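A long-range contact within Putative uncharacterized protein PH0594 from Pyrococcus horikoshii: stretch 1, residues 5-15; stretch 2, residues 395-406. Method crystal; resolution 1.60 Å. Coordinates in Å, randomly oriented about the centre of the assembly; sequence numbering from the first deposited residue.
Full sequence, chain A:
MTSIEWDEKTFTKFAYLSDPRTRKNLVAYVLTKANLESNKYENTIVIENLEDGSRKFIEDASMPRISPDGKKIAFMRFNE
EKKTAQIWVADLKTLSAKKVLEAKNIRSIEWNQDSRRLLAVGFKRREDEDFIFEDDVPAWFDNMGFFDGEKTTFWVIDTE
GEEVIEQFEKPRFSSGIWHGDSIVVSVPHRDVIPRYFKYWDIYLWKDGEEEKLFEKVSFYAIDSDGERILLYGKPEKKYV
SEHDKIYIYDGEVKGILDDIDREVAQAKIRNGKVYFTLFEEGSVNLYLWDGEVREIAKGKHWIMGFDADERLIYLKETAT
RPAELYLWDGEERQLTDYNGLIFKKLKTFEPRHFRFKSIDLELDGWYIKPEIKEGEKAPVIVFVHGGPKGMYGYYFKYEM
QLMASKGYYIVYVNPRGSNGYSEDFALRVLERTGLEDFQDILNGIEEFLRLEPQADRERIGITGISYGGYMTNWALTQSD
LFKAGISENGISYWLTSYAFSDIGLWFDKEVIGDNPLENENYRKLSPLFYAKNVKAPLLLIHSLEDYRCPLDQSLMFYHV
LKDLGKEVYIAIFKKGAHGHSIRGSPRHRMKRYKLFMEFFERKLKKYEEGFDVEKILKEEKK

Stretch 1 (5-15) EWDEKTFTKFA
Stretch 2 395-406: YFKYEMQLMASK

Stretch 1 is a loop with a type I turn from Asp7 to Thr10 and a short 3-10 segment starting at Thr10. It lies against a helix beginning at Tyr398 (phi/psi -52/-45), with Lys397 at the N-cap. The CA atoms of Trp6 and Leu402 are 5.9 Å apart, those of Phe11 and Tyr398 7.4 Å, so the two stretches run in opposite senses; 458 Å² is buried between them.

The polar centre is the Tyr398 hydroxyl. With chi1 t and chi2 79°, the CA-to-CB bond points sideways, but the end of the side chain comes nearer: OH donates to Asp7 O at 2.6 Å and accepts a weak bond from Phe11 N at 3.0 Å (126°). A phenol suits this place because one long, flat group can both donate and accept among backbone atoms. Within the turn, the carboxylate of Asp7 (-165/-165, chi1 p) is a ready acceptor, taking Lys9 N on OD1 at 2.9 Å. The Thr10 hydroxyl (chi1 m) serves both ways: OG1 donates to Glu5 O at 2.7 Å and accepts from Asp7 N at 2.9 Å.

Aromatic packing flanks the Tyr398 ring. Phe11 (chi1 p) sets CB over its face, 3.9 Å from the centroid, and meets that face edge-on, planes at 86°. The CA-to-CB bond of Trp6 (-82/127; chi1 m, chi2 96°) points toward the helix; the broad indole offers an edge to Phe396 and Tyr398, the latter in an offset edge-to-face pair, Trp6 CZ3 to Tyr398 CE1 3.8 Å. Phe14 CE1 (chi1 m, chi2 145°) approaches Phe396 CZ (chi1 t, chi2 82°) at 3.8 Å.

Aliphatic groups complete the tryptophan's surroundings. Gln401 CB (chi1 m) lies over one indole face, 4.0 Å from the six-membered ring centroid; Leu402 (chi1 t, chi2 p) brings a branched apolar end, CD1 3.9 Å from Trp6 CB. Farther along the helix, a water donates to Ser405 OG (2.8 Å) and Trp6 O (3.3 Å), bridging the stretches.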

ATOM      1  N   GLU A   5     -22.847 -12.908 -31.462  1.00 46.97           N
ATOM      2  CA  GLU A   5     -22.717 -14.282 -32.053  1.00 37.90           C
ATOM      3  C   GLU A   5     -22.856 -15.299 -30.879  1.00 29.73           C
ATOM      4  O   GLU A   5     -22.580 -14.860 -29.694  1.00 29.64           O
ATOM      5  CB  GLU A   5     -21.350 -14.429 -32.764  1.00 43.53           C
ATOM      6  N   TRP A   6     -23.265 -16.591 -31.103  1.00 25.99           N
ATOM      7  CA  TRP A   6     -23.245 -17.581 -29.992  1.00 21.06           C
ATOM      8  C   TRP A   6     -21.881 -18.190 -29.782  1.00 22.97           C
ATOM      9  O   TRP A   6     -21.308 -18.818 -30.671  1.00 26.31           O
ATOM     10  CB  TRP A   6     -24.194 -18.754 -30.179  1.00 23.41           C
ATOM     11  CG  TRP A   6     -25.658 -18.448 -30.032  1.00 20.15           C
ATOM     12  CD1 TRP A   6     -26.538 -18.172 -31.091  1.00 20.31           C
ATOM     13  CD2 TRP A   6     -26.441 -18.264 -28.814  1.00 20.42           C
ATOM     14  NE1 TRP A   6     -27.811 -17.962 -30.597  1.00 22.13           N
ATOM     15  CE2 TRP A   6     -27.799 -18.002 -29.236  1.00 20.89           C
ATOM     16  CE3 TRP A   6     -26.200 -18.467 -27.426  1.00 20.11           C
ATOM     17  CZ2 TRP A   6     -28.858 -17.768 -28.300  1.00 24.00           C
ATOM     18  CZ3 TRP A   6     -27.232 -18.254 -26.515  1.00 22.30           C
ATOM     19  CH2 TRP A   6     -28.532 -17.925 -26.917  1.00 21.98           C
ATOM     20  N   ASP A   7     -21.403 -18.119 -28.568  1.00 18.10           N
ATOM     21  CA  ASP A   7     -20.134 -18.739 -28.213  1.00 17.89           C
ATOM     22  C   ASP A   7     -20.119 -18.762 -26.674  1.00 15.64           C
ATOM     23  O   ASP A   7     -21.217 -18.621 -25.996  1.00 15.01           O
ATOM     24  CB  ASP A   7     -18.983 -18.003 -28.877  1.00 18.21           C
ATOM     25  CG  ASP A   7     -18.778 -16.592 -28.367  1.00 23.51           C
ATOM     26  OD1 ASP A   7     -19.370 -16.135 -27.348  1.00 18.56           O
ATOM     27  OD2 ASP A   7     -18.015 -15.870 -28.983  1.00 24.21           O
ATOM     28  N   GLU A   8     -18.940 -18.991 -26.109  1.00 15.93           N
ATOM     29  CA  GLU A   8     -18.786 -19.180 -24.694  1.00 16.62           C
ATOM     30  C   GLU A   8     -18.938 -17.879 -23.881  1.00 14.45           C
ATOM     31  O   GLU A   8     -19.049 -17.985 -22.698  1.00 15.46           O
ATOM     32  CB  GLU A   8     -17.413 -19.787 -24.388  1.00 17.87           C
ATOM     33  CG  GLU A   8     -16.214 -18.875 -24.594  1.00 17.20           C
ATOM     34  CD  GLU A   8     -15.692 -18.798 -26.032  1.00 21.80           C
ATOM     35  OE1 GLU A   8     -14.607 -18.147 -26.255  1.00 24.69           O
ATOM     36  OE2 GLU A   8     -16.330 -19.334 -27.003  1.00 17.82           O
ATOM     37  N   LYS A   9     -19.065 -16.732 -24.554  1.00 15.15           N
ATOM     38  CA  LYS A   9     -19.173 -15.417 -23.879  1.00 16.03           C
ATOM     39  C   LYS A   9     -20.548 -14.822 -24.024  1.00 15.94           C
ATOM     40  O   LYS A   9     -20.805 -13.814 -23.430  1.00 15.67           O
ATOM     41  CB  LYS A   9     -18.155 -14.423 -24.472  1.00 18.13           C
ATOM     42  CG  LYS A   9     -16.728 -14.883 -24.377  1.00 24.71           C
ATOM     43  CD  LYS A   9     -15.801 -13.795 -24.856  1.00 25.04           C
ATOM     44  CE  LYS A   9     -14.402 -14.290 -24.538  1.00 31.84           C
ATOM     45  NZ  LYS A   9     -13.368 -13.580 -25.378  1.00 37.16           N
ATOM     46  N   THR A  10     -21.396 -15.395 -24.858  1.00 16.05           N
ATOM     47  CA  THR A  10     -22.673 -14.715 -25.133  1.00 15.52           C
ATOM     48  C   THR A  10     -23.536 -14.441 -23.850  1.00 15.53           C
ATOM     49  O   THR A  10     -24.236 -13.408 -23.806  1.00 15.60           O
ATOM     50  CB  THR A  10     -23.544 -15.476 -26.140  1.00 17.11           C
ATOM     51  OG1 THR A  10     -22.696 -15.930 -27.194  1.00 15.68           O
ATOM     52  CG2 THR A  10     -24.670 -14.631 -26.673  1.00 18.70           C
ATOM     53  N   PHE A  11     -23.374 -15.293 -22.848  1.00 14.13           N
ATOM     54  CA  PHE A  11     -24.206 -15.211 -21.603  1.00 14.16           C
ATOM     55  C   PHE A  11     -23.902 -13.872 -20.915  1.00 14.73           C
ATOM     56  O   PHE A  11     -24.736 -13.359 -20.178  1.00 16.43           O
ATOM     57  CB  PHE A  11     -23.952 -16.368 -20.680  1.00 14.54           C
ATOM     58  CG  PHE A  11     -22.680 -16.291 -19.980  1.00 15.98           C
ATOM     59  CD1 PHE A  11     -21.507 -16.766 -20.587  1.00 15.86           C
ATOM     60  CD2 PHE A  11     -22.617 -15.822 -18.663  1.00 17.22           C
ATOM     61  CE1 PHE A  11     -20.285 -16.675 -19.953  1.00 16.22           C
ATOM     62  CE2 PHE A  11     -21.378 -15.755 -18.009  1.00 17.36           C
ATOM     63  CZ  PHE A  11     -20.213 -16.209 -18.631  1.00 17.05           C
ATOM     64  N   THR A  12     -22.773 -13.271 -21.210  1.00 14.88           N
ATOM     65  CA  THR A  12     -22.427 -12.009 -20.585  1.00 16.33           C
ATOM     66  C   THR A  12     -23.166 -10.834 -21.147  1.00 16.09           C
ATOM     67  O   THR A  12     -23.084  -9.782 -20.599  1.00 18.12           O
ATOM     68  CB  THR A  12     -20.920 -11.719 -20.597  1.00 17.09           C
ATOM     69  OG1 THR A  12     -20.447 -11.406 -21.903  1.00 18.73           O
ATOM     70  CG2 THR A  12     -20.098 -12.911 -19.923  1.00 18.20           C
ATOM     71  N   LYS A  13     -23.775 -10.986 -22.310  1.00 16.29           N
ATOM     72  CA  LYS A  13     -24.417  -9.881 -23.034  1.00 18.61           C
ATOM     73  C   LYS A  13     -25.855  -9.747 -22.497  1.00 18.24           C
ATOM     74  O   LYS A  13     -26.538  -8.773 -22.852  1.00 20.81           O
ATOM     75  CB  LYS A  13     -24.378 -10.154 -24.529  1.00 20.53           C
ATOM     76  CG  LYS A  13     -22.919 -10.176 -25.012  1.00 24.52           C
ATOM     77  CD  LYS A  13     -22.732 -10.266 -26.528  1.00 37.70           C
ATOM     78  N   PHE A  14     -26.380 -10.700 -21.725  1.00 14.50           N
ATOM     79  CA  PHE A  14     -27.773 -10.606 -21.272  1.00 14.62           C
ATOM     80  C   PHE A  14     -27.936  -9.830 -19.974  1.00 16.91           C
ATOM     81  O   PHE A  14     -27.104  -9.888 -19.062  1.00 20.82           O
ATOM     82  CB  PHE A  14     -28.464 -11.976 -21.120  1.00 15.79           C
ATOM     83  CG  PHE A  14     -28.251 -12.888 -22.301  1.00 16.64           C
ATOM     84  CD1 PHE A  14     -28.122 -14.244 -22.150  1.00 17.08           C
ATOM     85  CD2 PHE A  14     -28.275 -12.396 -23.599  1.00 20.42           C
ATOM     86  CE1 PHE A  14     -27.908 -15.123 -23.256  1.00 16.17           C
ATOM     87  CE2 PHE A  14     -28.029 -13.272 -24.701  1.00 19.16           C
ATOM     88  CZ  PHE A  14     -27.867 -14.641 -24.514  1.00 18.08           C
ATOM     89  N   ALA A  15     -29.106  -9.229 -19.820  1.00 13.82           N
ATOM     90  CA  ALA A  15     -29.501  -8.611 -18.533  1.00 14.25           C
ATOM     91  C   ALA A  15     -30.251  -9.608 -17.774  1.00 15.58           C
ATOM     92  O   ALA A  15     -31.191 -10.184 -18.339  1.00 16.88           O
ATOM     93  CB  ALA A  15     -30.383  -7.329 -18.790  1.00 15.47           C
ATOM     94  N   TYR A 395     -37.947 -22.947 -19.594  1.00 18.71           N
ATOM     95  CA  TYR A 395     -37.024 -21.942 -19.108  1.00 19.84           C
ATOM     96  C   TYR A 395     -35.818 -21.842 -20.078  1.00 17.06           C
ATOM     97  O   TYR A 395     -35.675 -22.677 -20.972  1.00 17.86           O
ATOM     98  CB  TYR A 395     -36.608 -22.258 -17.689  1.00 18.24           C
ATOM     99  CG  TYR A 395     -35.637 -23.405 -17.440  1.00 16.66           C
ATOM    100  CD1 TYR A 395     -36.113 -24.683 -17.058  1.00 17.27           C
ATOM    101  CD2 TYR A 395     -34.282 -23.248 -17.497  1.00 21.92           C
ATOM    102  CE1 TYR A 395     -35.249 -25.696 -16.761  1.00 19.90           C
ATOM    103  CE2 TYR A 395     -33.438 -24.304 -17.335  1.00 22.08           C
ATOM    104  CZ  TYR A 395     -33.927 -25.510 -16.923  1.00 19.68           C
ATOM    105  OH  TYR A 395     -33.024 -26.518 -16.662  1.00 24.26           O
ATOM    106  N   PHE A 396     -34.984 -20.798 -19.879  1.00 15.85           N
ATOM    107  CA  PHE A 396     -33.984 -20.457 -20.810  1.00 15.35           C
ATOM    108  C   PHE A 396     -32.753 -21.262 -20.472  1.00 16.39           C
ATOM    109  O   PHE A 396     -32.176 -21.063 -19.388  1.00 17.78           O
ATOM    110  CB  PHE A 396     -33.705 -18.952 -20.753  1.00 16.62           C
ATOM    111  CG  PHE A 396     -32.621 -18.526 -21.743  1.00 18.23           C
ATOM    112  CD1 PHE A 396     -32.941 -18.314 -23.059  1.00 17.40           C
ATOM    113  CD2 PHE A 396     -31.316 -18.318 -21.301  1.00 24.32           C
ATOM    114  CE1 PHE A 396     -31.953 -17.901 -24.006  1.00 18.51           C
ATOM    115  CE2 PHE A 396     -30.337 -17.997 -22.211  1.00 24.97           C
ATOM    116  CZ  PHE A 396     -30.671 -17.756 -23.527  1.00 21.17           C
ATOM    117  N   LYS A 397     -32.371 -22.186 -21.354  1.00 15.55           N
ATOM    118  CA  LYS A 397     -31.186 -23.058 -21.032  1.00 16.40           C
ATOM    119  C   LYS A 397     -30.056 -22.782 -22.017  1.00 16.64           C
ATOM    120  O   LYS A 397     -30.114 -23.110 -23.225  1.00 17.27           O
ATOM    121  CB  LYS A 397     -31.500 -24.539 -21.026  1.00 19.60           C
ATOM    122  CG  LYS A 397     -30.235 -25.438 -20.789  1.00 26.28           C
ATOM    123  CD  LYS A 397     -29.742 -25.586 -19.389  1.00 30.91           C
ATOM    124  CE  LYS A 397     -28.630 -26.703 -19.272  1.00 31.42           C
ATOM    125  NZ  LYS A 397     -27.780 -26.528 -18.041  1.00 29.75           N
ATOM    126  N   TYR A 398     -29.072 -22.020 -21.551  1.00 14.87           N
ATOM    127  CA  TYR A 398     -28.016 -21.486 -22.416  1.00 15.54           C
ATOM    128  C   TYR A 398     -27.325 -22.524 -23.281  1.00 14.72           C
ATOM    129  O   TYR A 398     -27.228 -22.280 -24.536  1.00 16.11           O
ATOM    130  CB  TYR A 398     -26.959 -20.854 -21.558  1.00 16.28           C
ATOM    131  CG  TYR A 398     -25.883 -20.088 -22.301  1.00 13.81           C
ATOM    132  CD1 TYR A 398     -26.090 -18.862 -22.764  1.00 14.44           C
ATOM    133  CD2 TYR A 398     -24.631 -20.680 -22.496  1.00 15.66           C
ATOM    134  CE1 TYR A 398     -25.109 -18.136 -23.419  1.00 14.30           C
ATOM    135  CE2 TYR A 398     -23.668 -19.994 -23.142  1.00 14.90           C
ATOM    136  CZ  TYR A 398     -23.886 -18.713 -23.570  1.00 14.35           C
ATOM    137  OH  TYR A 398     -22.879 -17.985 -24.167  1.00 15.87           O
ATOM    138  N   GLU A 399     -26.989 -23.676 -22.663  1.00 14.51           N
ATOM    139  CA  GLU A 399     -26.237 -24.638 -23.411  1.00 15.04           C
ATOM    140  C   GLU A 399     -27.059 -25.178 -24.570  1.00 15.27           C
ATOM    141  O   GLU A 399     -26.516 -25.567 -25.610  1.00 14.74           O
ATOM    142  CB  GLU A 399     -25.773 -25.807 -22.607  1.00 14.63           C
ATOM    143  CG  GLU A 399     -24.777 -25.518 -21.543  1.00 17.55           C
ATOM    144  CD  GLU A 399     -25.397 -25.085 -20.235  1.00 20.91           C
ATOM    145  OE1 GLU A 399     -26.532 -24.552 -20.210  1.00 20.84           O
ATOM    146  OE2 GLU A 399     -24.667 -25.238 -19.213  1.00 19.17           O
ATOM    147  N   MET A 400     -28.416 -25.236 -24.414  1.00 14.54           N
ATOM    148  CA  MET A 400     -29.204 -25.806 -25.466  1.00 15.34           C
ATOM    149  C   MET A 400     -29.244 -24.894 -26.641  1.00 16.64           C
ATOM    150  O   MET A 400     -29.143 -25.285 -27.768  1.00 16.19           O
ATOM    151  CB  MET A 400     -30.631 -26.103 -24.971  1.00 16.13           C
ATOM    152  CG  MET A 400     -30.577 -27.176 -23.891  1.00 14.30           C
ATOM    153  SD  MET A 400     -32.331 -27.507 -23.407  1.00 16.62           S
ATOM    154  CE  MET A 400     -32.055 -28.909 -22.312  1.00 15.33           C
ATOM    155  N   GLN A 401     -29.444 -23.581 -26.418  1.00 16.30           N
ATOM    156  CA  GLN A 401     -29.404 -22.619 -27.487  1.00 15.97           C
ATOM    157  C   GLN A 401     -28.082 -22.527 -28.172  1.00 15.70           C
ATOM    158  O   GLN A 401     -27.993 -22.544 -29.415  1.00 15.15           O
ATOM    159  CB  GLN A 401     -29.840 -21.221 -27.079  1.00 17.18           C
ATOM    160  CG  GLN A 401     -31.226 -21.139 -26.471  1.00 17.25           C
ATOM    161  CD  GLN A 401     -32.284 -21.421 -27.506  1.00 17.87           C
ATOM    162  OE1 GLN A 401     -32.218 -20.871 -28.601  1.00 19.26           O
ATOM    163  NE2 GLN A 401     -33.237 -22.284 -27.171  1.00 18.62           N
ATOM    164  N   LEU A 402     -27.018 -22.538 -27.364  1.00 15.46           N
ATOM    165  CA  LEU A 402     -25.666 -22.489 -27.871  1.00 15.59           C
ATOM    166  C   LEU A 402     -25.348 -23.708 -28.752  1.00 15.36           C
ATOM    167  O   LEU A 402     -24.895 -23.522 -29.897  1.00 16.34           O
ATOM    168  CB  LEU A 402     -24.689 -22.544 -26.697  1.00 15.72           C
ATOM    169  CG  LEU A 402     -23.182 -22.598 -27.014  1.00 16.39           C
ATOM    170  CD1 LEU A 402     -22.605 -21.489 -27.884  1.00 17.60           C
ATOM    171  CD2 LEU A 402     -22.407 -22.824 -25.672  1.00 17.08           C
ATOM    172  N   MET A 403     -25.660 -24.915 -28.282  1.00 14.66           N
ATOM    173  CA  MET A 403     -25.369 -26.092 -29.098  1.00 15.68           C
ATOM    174  C   MET A 403     -26.212 -26.253 -30.341  1.00 16.41           C
ATOM    175  O   MET A 403     -25.790 -26.706 -31.400  1.00 15.76           O
ATOM    176  CB  MET A 403     -25.217 -27.341 -28.258  1.00 16.51           C
ATOM    177  CG  MET A 403     -24.235 -27.260 -27.131  1.00 15.72           C
ATOM    178  SD  MET A 403     -22.569 -26.822 -27.609  1.00 16.67           S
ATOM    179  CE  MET A 403     -21.970 -28.361 -28.371  1.00 17.51           C
ATOM    180  N   ALA A 404     -27.489 -25.795 -30.224  1.00 14.66           N
ATOM    181  CA  ALA A 404     -28.313 -25.761 -31.403  1.00 16.85           C
ATOM    182  C   ALA A 404     -27.709 -24.891 -32.502  1.00 17.34           C
ATOM    183  O   ALA A 404     -27.716 -25.239 -33.692  1.00 18.17           O
ATOM    184  CB  ALA A 404     -29.740 -25.245 -31.075  1.00 17.20           C
ATOM    185  N   SER A 405     -27.187 -23.741 -32.066  1.00 17.75           N
ATOM    186  CA  SER A 405     -26.561 -22.798 -32.968  1.00 17.92           C
ATOM    187  C   SER A 405     -25.295 -23.399 -33.652  1.00 17.79           C
ATOM    188  O   SER A 405     -24.928 -22.934 -34.709  1.00 17.89           O
ATOM    189  CB  SER A 405     -26.220 -21.487 -32.308  1.00 19.81           C
ATOM    190  OG  SER A 405     -25.021 -21.580 -31.582  1.00 20.22           O
ATOM    191  N   LYS A 406     -24.665 -24.359 -33.011  1.00 18.57           N
ATOM    192  CA  LYS A 406     -23.495 -25.040 -33.540  1.00 19.36           C
ATOM    193  C   LYS A 406     -23.822 -26.327 -34.316  1.00 20.64           C
ATOM    194  O   LYS A 406     -22.912 -27.089 -34.648  1.00 22.06           O
ATOM    195  CB  LYS A 406     -22.502 -25.345 -32.420  1.00 20.20           C
ATOM    196  CG  LYS A 406     -22.055 -24.067 -31.764  1.00 22.56           C
ATOM    197  CD  LYS A 406     -21.266 -24.374 -30.602  1.00 27.90           C
ATOM    198  CE  LYS A 406     -19.864 -24.910 -31.010  1.00 32.44           C
ATOM    199  NZ  LYS A 406     -19.078 -23.896 -31.814  1.00 34.32           N
TER
HETATM  200  O   HOH W   1     -22.790 -20.629 -32.946  1.00 33.52           O